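Local atomic coordinates of alpha-glucosidase ([Eubacterium] rectale, PDB entry 6PNR), a protein that hydrolyses alpha-glycosidic bonds as a family 31 glycoside hydrolase, probably acting as a sulfoquinovosidase that releases sulfoquinovose from sulfolipid-derived glycosides. Residues Met1-Val5 and Cys83-Cys88; Asp462-His466 and Val604-Asp608; Thr501-Phe507 and Asn531-Asp537; Arg543-Leu547 and Glu640-Thr644; Met599-Pro603 and Val614-Gln618. The contacts are given in a common frame with arbitrary orientation. Residue numbers count along the deposited sequence, not the author numbering.

Contact 1 of 5, residues Met1-Val5 and Cys83-Cys88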
# COMPACT_ATOMS: atom_id res chain seq x y z
N MET A 1 -5.57 -41.78 -2.78
CA MET A 1 -4.38 -41.04 -2.38
C MET A 1 -3.39 -41.94 -1.66
O MET A 1 -3.71 -42.54 -0.63
CB MET A 1 -4.76 -39.86 -1.50
CG MET A 1 -5.39 -38.70 -2.24
SD MET A 1 -5.71 -37.31 -1.14
CE MET A 1 -7.10 -37.94 -0.23
N GLN A 2 -2.16 -42.01 -2.18
CA GLN A 2 -1.14 -42.91 -1.67
C GLN A 2 -0.04 -42.13 -0.96
O GLN A 2 0.36 -41.05 -1.40
CB GLN A 2 -0.54 -43.76 -2.80
CG GLN A 2 0.21 -42.97 -3.86
CD GLN A 2 0.81 -43.84 -4.96
OE1 GLN A 2 0.51 -45.03 -5.05
NE2 GLN A 2 1.66 -43.25 -5.79
N ILE A 3 0.44 -42.70 0.14
CA ILE A 3 1.53 -42.15 0.93
C ILE A 3 2.81 -42.90 0.59
O ILE A 3 2.81 -44.12 0.44
CB ILE A 3 1.23 -42.26 2.44
CG1 ILE A 3 0.02 -41.39 2.81
CG2 ILE A 3 2.45 -41.91 3.28
CD1 ILE A 3 -0.28 -41.39 4.30
N LYS A 4 3.91 -42.16 0.46
CA LYS A 4 5.26 -42.71 0.50
C LYS A 4 5.99 -42.04 1.65
O LYS A 4 5.98 -40.81 1.76
CB LYS A 4 6.01 -42.50 -0.81
CG LYS A 4 5.44 -43.25 -1.99
CD LYS A 4 6.21 -42.93 -3.26
CE LYS A 4 5.60 -43.62 -4.47
NZ LYS A 4 6.29 -43.21 -5.73
N VAL A 5 6.59 -42.84 2.52
CA VAL A 5 7.27 -42.27 3.69
C VAL A 5 8.40 -43.20 4.11
O VAL A 5 8.22 -44.42 4.19
CB VAL A 5 6.28 -42.02 4.84
CG1 VAL A 5 5.49 -43.28 5.15
CG2 VAL A 5 7.01 -41.51 6.08
N CYS A 83 -5.22 -41.79 5.90
CA CYS A 83 -5.69 -41.69 4.52
C CYS A 83 -6.64 -42.82 4.16
O CYS A 83 -6.69 -43.87 4.80
CB CYS A 83 -4.51 -41.67 3.54
SG CYS A 83 -3.64 -40.09 3.50
N ASP A 84 -7.43 -42.54 3.11
CA ASP A 84 -8.35 -43.48 2.46
C ASP A 84 -8.10 -43.44 0.96
O ASP A 84 -7.11 -42.85 0.51
CB ASP A 84 -9.82 -43.12 2.74
CG ASP A 84 -10.19 -43.26 4.21
OD1 ASP A 84 -9.45 -43.96 4.94
OD2 ASP A 84 -11.22 -42.68 4.62
N GLU A 85 -9.00 -44.05 0.19
CA GLU A 85 -8.91 -43.91 -1.26
C GLU A 85 -9.24 -42.49 -1.72
O GLU A 85 -8.80 -42.09 -2.80
CB GLU A 85 -9.85 -44.91 -1.95
CG GLU A 85 -9.53 -45.16 -3.43
CD GLU A 85 -10.77 -45.30 -4.30
OE1 GLU A 85 -11.65 -44.41 -4.23
OE2 GLU A 85 -10.87 -46.28 -5.07
N ASN A 86 -9.98 -41.72 -0.92
CA ASN A 86 -10.35 -40.37 -1.31
C ASN A 86 -10.12 -39.31 -0.25
O ASN A 86 -10.25 -38.12 -0.57
CB ASN A 86 -11.83 -40.31 -1.73
CG ASN A 86 -12.13 -41.16 -2.94
OD1 ASN A 86 -12.90 -42.11 -2.87
ND2 ASN A 86 -11.53 -40.81 -4.08
N LEU A 87 -9.77 -39.67 0.99
CA LEU A 87 -9.71 -38.71 2.08
C LEU A 87 -8.41 -38.86 2.86
O LEU A 87 -8.04 -39.97 3.24
CB LEU A 87 -10.89 -38.87 3.04
CG LEU A 87 -10.86 -38.00 4.30
CD1 LEU A 87 -10.90 -36.51 3.94
CD2 LEU A 87 -12.01 -38.37 5.23
N CYS A 88 -7.74 -37.74 3.11
CA CYS A 88 -6.59 -37.70 4.01
C CYS A 88 -6.78 -36.58 5.01
O CYS A 88 -7.12 -35.45 4.64
CB CYS A 88 -5.27 -37.49 3.25
SG CYS A 88 -4.73 -38.90 2.24
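This is a surface contact in the N-terminal beta-rich part of the enzyme, between the very start of the chain and a disulfide-closed beta hairpin. Strands 77-83 and 87-94 are antiparallel neighbours in a large sheet, and Asp84-Asn86 forms the turn between them. Asp84 N donates to Leu87 O at 2.6 Å, closing the turn. The disulfide between Cys83 and Cys88 ties the two strands together beside it. Segment 1-5 belongs to a different, three-stranded sheet, where Gln2 and Lys4 bond through their backbones to Phe13 and Gln11 of strand 10-14. It therefore does not extend the hairpin as a further strand. It meets the hairpin end-on through Met1, whose CA lies 5.5 Å from that of Glu85. One weak hydrogen bond crosses, from Met1 N to Glu85 O at 3.2 Å. The rest is van der Waals contact, partly against backbone atoms. The Met1 side chain reaches over the turn, and its CE lies 3.2 Å from Asn86 O and 3.4 Å from Leu87 N. Ile211 and Cys213 of strand 208-213 also touch Met1. Sulfur atoms of the disulfide meet both hydrophobic side chains: Met1 CE lies 3.6 Å from Cys88 SG, and Ile3 CD1 lies 3.7 Å from Cys83 SG.

Contact 2 of 5, residues Asp462-His466 and Val604-Asp608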
# COMPACT_ATOMS: atom_id res chain seq x y z
N ASP A 462 -22.18 0.55 -10.50
CA ASP A 462 -21.52 0.82 -11.77
C ASP A 462 -21.14 -0.48 -12.47
O ASP A 462 -21.46 -1.58 -12.01
CB ASP A 462 -20.29 1.73 -11.56
CG ASP A 462 -19.26 1.14 -10.61
OD1 ASP A 462 -19.02 -0.09 -10.68
OD2 ASP A 462 -18.65 1.92 -9.82
N PHE A 463 -20.48 -0.32 -13.62
CA PHE A 463 -20.03 -1.41 -14.48
C PHE A 463 -18.55 -1.70 -14.30
O PHE A 463 -17.90 -2.22 -15.22
CB PHE A 463 -20.25 -1.07 -15.97
CG PHE A 463 -21.70 -1.12 -16.44
CD1 PHE A 463 -22.34 -2.32 -16.65
CD2 PHE A 463 -22.37 0.06 -16.76
CE1 PHE A 463 -23.65 -2.35 -17.11
CE2 PHE A 463 -23.67 0.03 -17.24
CZ PHE A 463 -24.31 -1.16 -17.41
N THR A 464 -17.97 -1.33 -13.16
CA THR A 464 -16.54 -1.55 -13.01
C THR A 464 -16.26 -3.03 -12.78
O THR A 464 -17.15 -3.81 -12.40
CB THR A 464 -15.96 -0.73 -11.85
OG1 THR A 464 -16.55 -1.15 -10.61
CG2 THR A 464 -16.20 0.76 -12.07
N ILE A 465 -15.01 -3.41 -13.04
CA ILE A 465 -14.63 -4.82 -12.95
C ILE A 465 -14.58 -5.27 -11.49
O ILE A 465 -15.11 -6.33 -11.12
CB ILE A 465 -13.28 -5.07 -13.65
CG1 ILE A 465 -13.44 -5.03 -15.17
CG2 ILE A 465 -12.70 -6.41 -13.21
CD1 ILE A 465 -14.45 -6.01 -15.70
N HIS A 466 -13.93 -4.48 -10.64
CA HIS A 466 -13.64 -4.91 -9.29
C HIS A 466 -14.74 -4.56 -8.29
O HIS A 466 -14.71 -5.09 -7.17
CB HIS A 466 -12.30 -4.32 -8.82
CG HIS A 466 -11.13 -4.88 -9.57
ND1 HIS A 466 -10.71 -6.18 -9.42
CD2 HIS A 466 -10.30 -4.31 -10.48
CE1 HIS A 466 -9.66 -6.39 -10.20
NE2 HIS A 466 -9.40 -5.28 -10.86
N VAL A 604 -23.56 -9.22 -20.27
CA VAL A 604 -22.96 -7.94 -20.62
C VAL A 604 -22.68 -7.18 -19.34
O VAL A 604 -23.60 -6.86 -18.58
CB VAL A 604 -23.88 -7.13 -21.56
CG1 VAL A 604 -23.30 -5.72 -21.79
CG2 VAL A 604 -24.07 -7.88 -22.88
N TYR A 605 -21.40 -6.89 -19.08
CA TYR A 605 -21.04 -6.17 -17.87
C TYR A 605 -20.40 -4.82 -18.18
O TYR A 605 -19.75 -4.24 -17.31
CB TYR A 605 -20.11 -7.03 -17.00
CG TYR A 605 -18.79 -7.46 -17.63
CD1 TYR A 605 -17.73 -6.55 -17.77
CD2 TYR A 605 -18.58 -8.78 -18.04
CE1 TYR A 605 -16.51 -6.94 -18.32
CE2 TYR A 605 -17.36 -9.18 -18.59
CZ TYR A 605 -16.34 -8.26 -18.73
OH TYR A 605 -15.13 -8.66 -19.27
N GLU A 606 -20.59 -4.30 -19.39
CA GLU A 606 -20.07 -2.98 -19.77
C GLU A 606 -21.21 -2.14 -20.34
O GLU A 606 -22.20 -2.67 -20.85
CB GLU A 606 -18.94 -3.08 -20.80
CG GLU A 606 -17.70 -3.80 -20.30
CD GLU A 606 -16.73 -4.16 -21.42
OE1 GLU A 606 -17.17 -4.22 -22.59
OE2 GLU A 606 -15.54 -4.37 -21.14
N GLN A 607 -21.05 -0.82 -20.26
CA GLN A 607 -22.06 0.09 -20.77
C GLN A 607 -21.92 0.28 -22.29
O GLN A 607 -20.89 -0.02 -22.89
CB GLN A 607 -21.97 1.45 -20.08
CG GLN A 607 -20.74 2.25 -20.44
CD GLN A 607 -20.75 3.63 -19.81
OE1 GLN A 607 -20.66 3.77 -18.60
NE2 GLN A 607 -20.88 4.65 -20.64
N ASP A 608 -23.00 0.77 -22.90
CA ASP A 608 -23.00 1.16 -24.31
C ASP A 608 -22.69 -0.01 -25.24
O ASP A 608 -22.02 0.14 -26.26
CB ASP A 608 -22.02 2.31 -24.57
CG ASP A 608 -22.40 3.59 -23.85
OD1 ASP A 608 -23.61 3.79 -23.55
OD2 ASP A 608 -21.49 4.41 -23.56
O HOH W 1 -19.22 -4.64 -14.51
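No direct hydrogen bond joins these two loops; a single water bridges their backbones instead. Water 1 donates to Thr464 O at 3.1 Å and to Tyr605 O at 2.9 Å. Phe463 O and Tyr605 O, 3.4 Å apart, are both acceptors and cannot bond to each other. The bound water thus supplies donors where the loops bring carbonyl oxygens together. The main packing element is Phe463. One face of its ring is covered by the backbone of Glu606 and Gln607, and its CE2 lies 3.6 Å from Gln607 CB. Its CD1 is 3.3 Å from Tyr605 O. A second apolar touch joins Ile465 CD1 to Tyr605 CE1 at 3.5 Å. Segment 462-466 holds its own shape by an Asx turn: Asp462 OD1 accepts from Thr464 N at 3.0 Å and also from Thr464 OG1 at 2.7 Å. The contact joins the catalytic TIM-barrel part to the C-terminal beta domain characteristic of family 31. Phe463 also packs on Leu506 and Arg509 of helix 504-514. Tyr605 rests on Leu469 and Ala470 of helix 469-481, and its ring meets Trp612 of strand 611-616 edge-to-face.

Contact 3 of 5, residues Thr501-Phe507 and Asn531-Asp537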
# COMPACT_ATOMS: atom_id res chain seq x y z
N THR A 501 -23.52 7.32 -9.26
CA THR A 501 -24.94 7.08 -9.05
C THR A 501 -25.45 6.10 -10.10
O THR A 501 -24.93 6.04 -11.22
CB THR A 501 -25.79 8.38 -9.11
OG1 THR A 501 -25.56 9.06 -10.35
CG2 THR A 501 -25.45 9.32 -7.93
N ARG A 502 -26.46 5.32 -9.70
CA ARG A 502 -27.00 4.27 -10.55
C ARG A 502 -27.72 4.85 -11.75
O ARG A 502 -28.49 5.81 -11.62
CB ARG A 502 -27.96 3.40 -9.74
CG ARG A 502 -28.59 2.25 -10.52
CD ARG A 502 -29.75 1.64 -9.71
NE ARG A 502 -29.29 1.05 -8.45
CZ ARG A 502 -30.01 1.02 -7.33
NH1 ARG A 502 -31.21 1.58 -7.31
NH2 ARG A 502 -29.54 0.45 -6.24
N THR A 503 -27.51 4.25 -12.92
CA THR A 503 -28.21 4.62 -14.15
C THR A 503 -29.24 3.56 -14.53
O THR A 503 -29.19 2.41 -14.07
CB THR A 503 -27.25 4.80 -15.32
OG1 THR A 503 -26.69 3.52 -15.65
CG2 THR A 503 -26.12 5.81 -14.99
N LYS A 504 -30.18 3.98 -15.39
CA LYS A 504 -31.17 3.07 -15.95
C LYS A 504 -30.52 1.89 -16.64
O LYS A 504 -30.91 0.73 -16.44
CB LYS A 504 -32.08 3.82 -16.93
CG LYS A 504 -32.99 2.92 -17.77
CD LYS A 504 -33.85 3.78 -18.73
CE LYS A 504 -34.65 2.92 -19.70
NZ LYS A 504 -35.77 3.69 -20.35
N GLU A 505 -29.52 2.16 -17.48
CA GLU A 505 -28.89 1.08 -18.24
C GLU A 505 -28.27 0.05 -17.30
O GLU A 505 -28.37 -1.17 -17.54
CB GLU A 505 -27.83 1.65 -19.19
CG GLU A 505 -27.17 0.58 -20.08
CD GLU A 505 -25.86 1.06 -20.71
OE1 GLU A 505 -25.35 2.11 -20.28
OE2 GLU A 505 -25.34 0.37 -21.61
N LEU A 506 -27.63 0.51 -16.23
CA LEU A 506 -27.05 -0.40 -15.25
C LEU A 506 -28.11 -1.27 -14.60
O LEU A 506 -27.93 -2.48 -14.45
CB LEU A 506 -26.28 0.38 -14.19
CG LEU A 506 -25.77 -0.62 -13.14
CD1 LEU A 506 -24.63 -1.47 -13.72
CD2 LEU A 506 -25.40 0.06 -11.88
N PHE A 507 -29.22 -0.67 -14.17
CA PHE A 507 -30.27 -1.46 -13.55
C PHE A 507 -30.75 -2.54 -14.51
O PHE A 507 -30.93 -3.70 -14.11
CB PHE A 507 -31.44 -0.58 -13.10
CG PHE A 507 -32.60 -1.38 -12.56
CD1 PHE A 507 -33.55 -1.93 -13.41
CD2 PHE A 507 -32.71 -1.61 -11.20
CE1 PHE A 507 -34.60 -2.70 -12.92
CE2 PHE A 507 -33.76 -2.38 -10.69
CZ PHE A 507 -34.70 -2.93 -11.56
N ASN A 531 -30.49 8.23 -6.86
CA ASN A 531 -30.10 7.10 -7.69
C ASN A 531 -31.32 6.58 -8.43
O ASN A 531 -32.43 6.61 -7.91
CB ASN A 531 -29.50 5.98 -6.86
CG ASN A 531 -28.07 6.25 -6.51
OD1 ASN A 531 -27.17 5.79 -7.21
ND2 ASN A 531 -27.84 7.03 -5.45
N PHE A 532 -31.09 6.10 -9.65
CA PHE A 532 -32.17 5.52 -10.44
C PHE A 532 -32.85 4.40 -9.67
O PHE A 532 -32.18 3.55 -9.08
CB PHE A 532 -31.62 4.98 -11.76
CG PHE A 532 -32.65 4.31 -12.62
CD1 PHE A 532 -33.45 5.05 -13.47
CD2 PHE A 532 -32.83 2.94 -12.57
CE1 PHE A 532 -34.39 4.45 -14.26
CE2 PHE A 532 -33.79 2.31 -13.36
CZ PHE A 532 -34.57 3.07 -14.21
N GLN A 533 -34.18 4.41 -9.67
CA GLN A 533 -35.00 3.30 -9.21
C GLN A 533 -35.89 2.84 -10.35
O GLN A 533 -36.36 3.66 -11.13
CB GLN A 533 -35.88 3.70 -8.01
CG GLN A 533 -35.14 4.47 -6.93
CD GLN A 533 -34.07 3.63 -6.24
OE1 GLN A 533 -34.05 2.39 -6.37
NE2 GLN A 533 -33.17 4.29 -5.52
N TYR A 534 -36.12 1.52 -10.44
CA TYR A 534 -36.91 0.99 -11.55
C TYR A 534 -38.27 1.68 -11.66
O TYR A 534 -38.78 1.85 -12.78
CB TYR A 534 -37.12 -0.53 -11.39
CG TYR A 534 -38.14 -0.95 -10.34
CD1 TYR A 534 -39.49 -1.04 -10.65
CD2 TYR A 534 -37.74 -1.30 -9.05
CE1 TYR A 534 -40.44 -1.42 -9.69
CE2 TYR A 534 -38.66 -1.69 -8.09
CZ TYR A 534 -40.02 -1.76 -8.43
OH TYR A 534 -40.94 -2.14 -7.49
N TYR A 535 -38.87 2.06 -10.54
CA TYR A 535 -40.18 2.69 -10.55
C TYR A 535 -40.14 4.16 -10.94
O TYR A 535 -41.18 4.82 -10.93
CB TYR A 535 -40.86 2.53 -9.19
CG TYR A 535 -40.01 2.88 -7.97
CD1 TYR A 535 -39.80 4.21 -7.61
CD2 TYR A 535 -39.47 1.89 -7.17
CE1 TYR A 535 -39.04 4.54 -6.49
CE2 TYR A 535 -38.70 2.21 -6.06
CZ TYR A 535 -38.50 3.52 -5.71
OH TYR A 535 -37.75 3.83 -4.60
N ASP A 536 -38.96 4.69 -11.29
CA ASP A 536 -38.83 6.05 -11.79
C ASP A 536 -39.23 6.18 -13.25
O ASP A 536 -39.46 7.30 -13.71
CB ASP A 536 -37.39 6.55 -11.67
CG ASP A 536 -36.95 6.84 -10.24
OD1 ASP A 536 -37.80 6.90 -9.32
OD2 ASP A 536 -35.72 7.00 -10.04
N ASP A 537 -39.28 5.08 -14.00
CA ASP A 537 -39.25 5.16 -15.46
C ASP A 537 -40.23 4.14 -16.03
O ASP A 537 -40.08 2.95 -15.78
CB ASP A 537 -37.83 4.87 -15.97
CG ASP A 537 -37.71 5.04 -17.47
OD1 ASP A 537 -37.81 6.19 -17.95
OD2 ASP A 537 -37.48 4.03 -18.17
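A salt bridge and a set of hydrogen bonds centred on Arg502 hold these segments together. Lys504 NZ pairs with Asp537 OD2 at 2.8 Å. Lys504 has a second acidic partner in Asp539, and Asp537 OD2 also bonds Thr540 OG1. Arg502 N donates to Asn531 OD1 at 2.6 Å, and Phe532 N donates back to Arg502 O at 3.3 Å. The Arg502 guanidinium adds a bond from NH1 to Phe532 O at 2.8 Å and a weak one from NH1 to Gln533 OE1 at 3.1 Å. Its NE and NH2 bind the carbonyls of Gly492 and Gly493, while Gln533 NE2 bonds Glu524 O. Both segments lead into helices. Thr503 is the N-cap of helix 504-514, and its OG1 accepts from Leu506 N at 3.2 Å. Asp537 is the N-cap of helix 538-568. Apolar packing lies between the Arg502 bonds and the salt bridge. Phe532 makes a CH-pi contact with Lys504, whose CA sits 3.6 Å from the ring centroid. Phe507 CB meets Phe532 CE2 at 3.7 Å, and Phe507 CZ lies 3.4 Å from Tyr534 CB. The contact belongs to the TIM-barrel domain, and the Arg502 side chain is about 9 Å from the bound aza-sugar inhibitor. Its chemistry implies that one buried arginine donates to carbonyls of two loops, while a salt bridge links the first turn of helix 504-514 to the N-cap of helix 538-568.

Contact 4 of 5, residues Arg543-Leu547 and Glu640-Thr644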
# COMPACT_ATOMS: atom_id res chain seq x y z
N ARG A 543 -39.98 -3.01 -19.40
CA ARG A 543 -38.88 -3.94 -19.64
C ARG A 543 -38.74 -4.95 -18.50
O ARG A 543 -38.52 -6.14 -18.74
CB ARG A 543 -37.57 -3.17 -19.83
CG ARG A 543 -37.43 -2.47 -21.17
CD ARG A 543 -36.21 -1.56 -21.14
NE ARG A 543 -35.95 -0.92 -22.42
CZ ARG A 543 -35.26 -1.50 -23.40
NH1 ARG A 543 -34.77 -2.72 -23.22
NH2 ARG A 543 -35.05 -0.85 -24.54
N LEU A 544 -38.81 -4.47 -17.26
CA LEU A 544 -38.65 -5.36 -16.11
C LEU A 544 -39.76 -6.41 -16.08
O LEU A 544 -39.52 -7.57 -15.72
CB LEU A 544 -38.62 -4.52 -14.83
CG LEU A 544 -38.38 -5.26 -13.51
CD1 LEU A 544 -37.07 -6.02 -13.59
CD2 LEU A 544 -38.36 -4.25 -12.38
N ALA A 545 -40.98 -6.02 -16.45
CA ALA A 545 -42.07 -6.99 -16.55
C ALA A 545 -41.69 -8.16 -17.43
O ALA A 545 -41.93 -9.33 -17.09
CB ALA A 545 -43.33 -6.31 -17.09
N ARG A 546 -41.08 -7.88 -18.59
CA ARG A 546 -40.61 -8.95 -19.46
C ARG A 546 -39.53 -9.79 -18.80
O ARG A 546 -39.60 -11.03 -18.81
CB ARG A 546 -40.11 -8.35 -20.78
CG ARG A 546 -39.23 -9.29 -21.60
CD ARG A 546 -38.88 -8.63 -22.93
NE ARG A 546 -37.99 -9.44 -23.74
CZ ARG A 546 -36.68 -9.55 -23.56
NH1 ARG A 546 -36.08 -8.91 -22.56
NH2 ARG A 546 -35.98 -10.32 -24.38
N LEU A 547 -38.52 -9.14 -18.19
CA LEU A 547 -37.43 -9.89 -17.58
C LEU A 547 -37.93 -10.78 -16.46
O LEU A 547 -37.51 -11.94 -16.33
CB LEU A 547 -36.35 -8.93 -17.06
CG LEU A 547 -35.74 -7.95 -18.09
CD1 LEU A 547 -34.75 -6.99 -17.44
CD2 LEU A 547 -35.09 -8.67 -19.27
N GLU A 640 -28.54 -6.47 -27.50
CA GLU A 640 -29.20 -5.24 -27.10
C GLU A 640 -29.77 -5.39 -25.69
O GLU A 640 -29.90 -6.50 -25.15
CB GLU A 640 -30.30 -4.86 -28.10
CG GLU A 640 -29.86 -4.80 -29.57
CD GLU A 640 -29.01 -3.57 -29.92
OE1 GLU A 640 -28.89 -2.62 -29.11
OE2 GLU A 640 -28.45 -3.55 -31.04
N LEU A 641 -30.12 -4.25 -25.10
CA LEU A 641 -30.69 -4.20 -23.77
C LEU A 641 -31.91 -5.11 -23.70
O LEU A 641 -32.84 -4.98 -24.49
CB LEU A 641 -31.07 -2.76 -23.44
CG LEU A 641 -30.88 -2.25 -22.01
CD1 LEU A 641 -29.64 -2.84 -21.37
CD2 LEU A 641 -30.79 -0.74 -22.04
N GLY A 642 -31.87 -6.07 -22.77
CA GLY A 642 -32.94 -7.05 -22.62
C GLY A 642 -32.65 -8.40 -23.25
O GLY A 642 -33.45 -9.32 -23.09
N TYR A 643 -31.54 -8.55 -23.95
CA TYR A 643 -31.24 -9.77 -24.68
C TYR A 643 -29.91 -10.34 -24.18
O TYR A 643 -28.90 -10.31 -24.88
CB TYR A 643 -31.24 -9.49 -26.19
CG TYR A 643 -32.61 -9.06 -26.65
CD1 TYR A 643 -33.56 -10.00 -27.04
CD2 TYR A 643 -32.99 -7.72 -26.62
CE1 TYR A 643 -34.84 -9.61 -27.43
CE2 TYR A 643 -34.26 -7.33 -27.01
CZ TYR A 643 -35.18 -8.28 -27.41
OH TYR A 643 -36.44 -7.89 -27.80
N THR A 644 -29.94 -10.86 -22.96
CA THR A 644 -28.76 -11.44 -22.34
C THR A 644 -28.09 -12.43 -23.29
O THR A 644 -28.78 -13.23 -23.93
CB THR A 644 -29.16 -12.18 -21.05
OG1 THR A 644 -30.12 -11.41 -20.34
CG2 THR A 644 -27.94 -12.44 -20.17
O HOH W 2 -33.69 -3.37 -26.32
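A helix faces a tight turn here. Segment 543-547 lies within the long helix 538-568, with Leu547 N bonded to Arg543 O at 3.1 Å. Residues Glu640-Tyr643 form a type II beta turn, closed by Tyr643 N to Glu640 O at 2.9 Å. Gly642 has a positive phi of 100°, and a CB there would clash with the preceding carbonyl and crowd Arg546 NH1. Two arginines one helical turn apart grip the turn. Arg543 NH1 donates to Leu641 O at 3.2 Å; its NE is paired with Asp539. Arg546 NH1 donates to Gly642 O at 2.7 Å, with a weak second bond from NH2 to Gly642 O at 3.0 Å. The Arg546 guanidinium also makes a cation-pi contact with Tyr643, its CZ lying 4.5 Å from the ring centroid. Trp625 makes a second cation-pi contact with it. At this point the helix meets the C-terminal beta domain largely through arginine donors and carbonyls of the turn, a polar and aromatic join between the two domains.

Contact 5 of 5, residues Met599-Pro603 and Val614-Gln618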
# COMPACT_ATOMS: atom_id res chain seq x y z
N MET A 599 -27.50 -24.54 -19.81
CA MET A 599 -27.45 -23.16 -20.29
C MET A 599 -26.09 -22.53 -20.03
O MET A 599 -25.46 -22.81 -19.01
CB MET A 599 -28.53 -22.29 -19.63
CG MET A 599 -29.94 -22.67 -19.98
SD MET A 599 -31.11 -21.33 -19.65
CE MET A 599 -30.93 -20.34 -21.14
N LEU A 600 -25.65 -21.69 -20.96
CA LEU A 600 -24.47 -20.87 -20.78
C LEU A 600 -24.90 -19.41 -20.76
O LEU A 600 -25.62 -18.97 -21.66
CB LEU A 600 -23.42 -21.11 -21.87
CG LEU A 600 -22.09 -20.42 -21.56
CD1 LEU A 600 -20.94 -21.27 -22.06
CD2 LEU A 600 -21.99 -19.00 -22.17
N ILE A 601 -24.48 -18.69 -19.73
CA ILE A 601 -24.81 -17.28 -19.56
C ILE A 601 -23.52 -16.49 -19.58
O ILE A 601 -22.57 -16.84 -18.86
CB ILE A 601 -25.59 -17.01 -18.26
CG1 ILE A 601 -26.68 -18.08 -18.04
CG2 ILE A 601 -26.17 -15.59 -18.29
CD1 ILE A 601 -27.74 -18.15 -19.17
N ALA A 602 -23.48 -15.44 -20.40
CA ALA A 602 -22.32 -14.55 -20.52
C ALA A 602 -22.83 -13.11 -20.41
O ALA A 602 -23.08 -12.46 -21.43
CB ALA A 602 -21.59 -14.76 -21.84
N PRO A 603 -23.01 -12.60 -19.19
CA PRO A 603 -23.67 -11.30 -19.04
C PRO A 603 -22.86 -10.15 -19.62
O PRO A 603 -21.63 -10.09 -19.49
CB PRO A 603 -23.81 -11.15 -17.51
CG PRO A 603 -23.84 -12.57 -17.02
CD PRO A 603 -22.85 -13.29 -17.91
N VAL A 614 -18.57 -14.02 -26.92
CA VAL A 614 -18.85 -15.17 -26.07
C VAL A 614 -17.92 -16.30 -26.47
O VAL A 614 -17.70 -16.54 -27.66
CB VAL A 614 -20.32 -15.62 -26.21
CG1 VAL A 614 -20.62 -16.83 -25.32
CG2 VAL A 614 -21.28 -14.46 -25.92
N TYR A 615 -17.38 -17.00 -25.48
CA TYR A 615 -16.71 -18.27 -25.73
C TYR A 615 -17.66 -19.40 -25.35
O TYR A 615 -18.06 -19.51 -24.19
CB TYR A 615 -15.40 -18.40 -24.96
CG TYR A 615 -14.84 -19.80 -25.12
CD1 TYR A 615 -14.11 -20.15 -26.25
CD2 TYR A 615 -15.10 -20.80 -24.18
CE1 TYR A 615 -13.61 -21.43 -26.43
CE2 TYR A 615 -14.61 -22.09 -24.35
CZ TYR A 615 -13.87 -22.40 -25.48
OH TYR A 615 -13.37 -23.67 -25.67
N LEU A 616 -17.98 -20.26 -26.32
CA LEU A 616 -18.78 -21.45 -26.05
C LEU A 616 -17.89 -22.69 -26.07
O LEU A 616 -17.10 -22.86 -27.01
CB LEU A 616 -19.90 -21.61 -27.08
CG LEU A 616 -21.03 -20.59 -27.09
CD1 LEU A 616 -21.99 -20.92 -28.22
CD2 LEU A 616 -21.74 -20.58 -25.75
N PRO A 617 -17.97 -23.56 -25.06
CA PRO A 617 -17.31 -24.87 -25.16
C PRO A 617 -17.92 -25.69 -26.29
O PRO A 617 -19.03 -25.42 -26.76
CB PRO A 617 -17.59 -25.52 -23.80
CG PRO A 617 -17.95 -24.36 -22.88
CD PRO A 617 -18.62 -23.35 -23.76
N GLN A 618 -17.18 -26.71 -26.72
CA GLN A 618 -17.62 -27.60 -27.80
C GLN A 618 -18.88 -28.37 -27.41
O GLN A 618 -18.83 -29.27 -26.56
CB GLN A 618 -16.51 -28.60 -28.17
CG GLN A 618 -15.28 -27.97 -28.79
CD GLN A 618 -15.54 -27.41 -30.18
OE1 GLN A 618 -16.18 -28.06 -31.02
NE2 GLN A 618 -15.06 -26.19 -30.43
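Two layers of the C-terminal beta domain of family 31 face each other in this buried contact. Strand 599-601 lies in one antiparallel sheet, bonded through its backbone to strands 593-595 and 646-649. Strand 611-616 pairs with 633-638 in a second sheet. The short strand axes run nearly antiparallel, at 154°, and approach to 9.0 Å. No hydrogen bond joins the segments; side chains fill most of the gap. Leu600 is the chief bump. It projects into a hollow lined by Val614, Leu616, Pro617 and the backbone carbonyl of Tyr615. Its CD2 lies 4.1 Å from Val614 CG1, and its CD1 lies 3.8 Å from Leu616 CD2. Ala602, two residues on, also points across, but its small side chain lets the backbones close in: its CA is 6.6 Å from that of Val614. Phe647 and Trp621 also border this apolar layer. Ala602 CB touches Val614 CG2 at 4.1 Å, while the tightest contact is Leu600 CD1 to Pro617 CD at 3.5 Å.

Contact 1 stands apart in the N-terminal beta region, its centre 37 to 55 Å from the others, and closes before they open. Contacts 2 to 5 gather where the TIM-barrel and C-terminal domains meet. Contact 3 lies within the barrel domain, contact 5 within the C-terminal one, and contacts 2 and 4 span both. Contacts 2 and 3, 15 Å apart between centres, touch through Glu505 and Asp608. Contact 3 ends at the N-cap of helix 538-568, on which contact 4 lies; they pack through Leu544. Thr644 of contact 4 touches Ile601 of contact 5. In sequence, contact 3 falls between the halves of contact 2, which alternate with those of contact 4. Contact 5 falls between the halves of contact 4, and 599-603 runs straight into 604-608. Distant parts of the chain thus interlock at the domain junction.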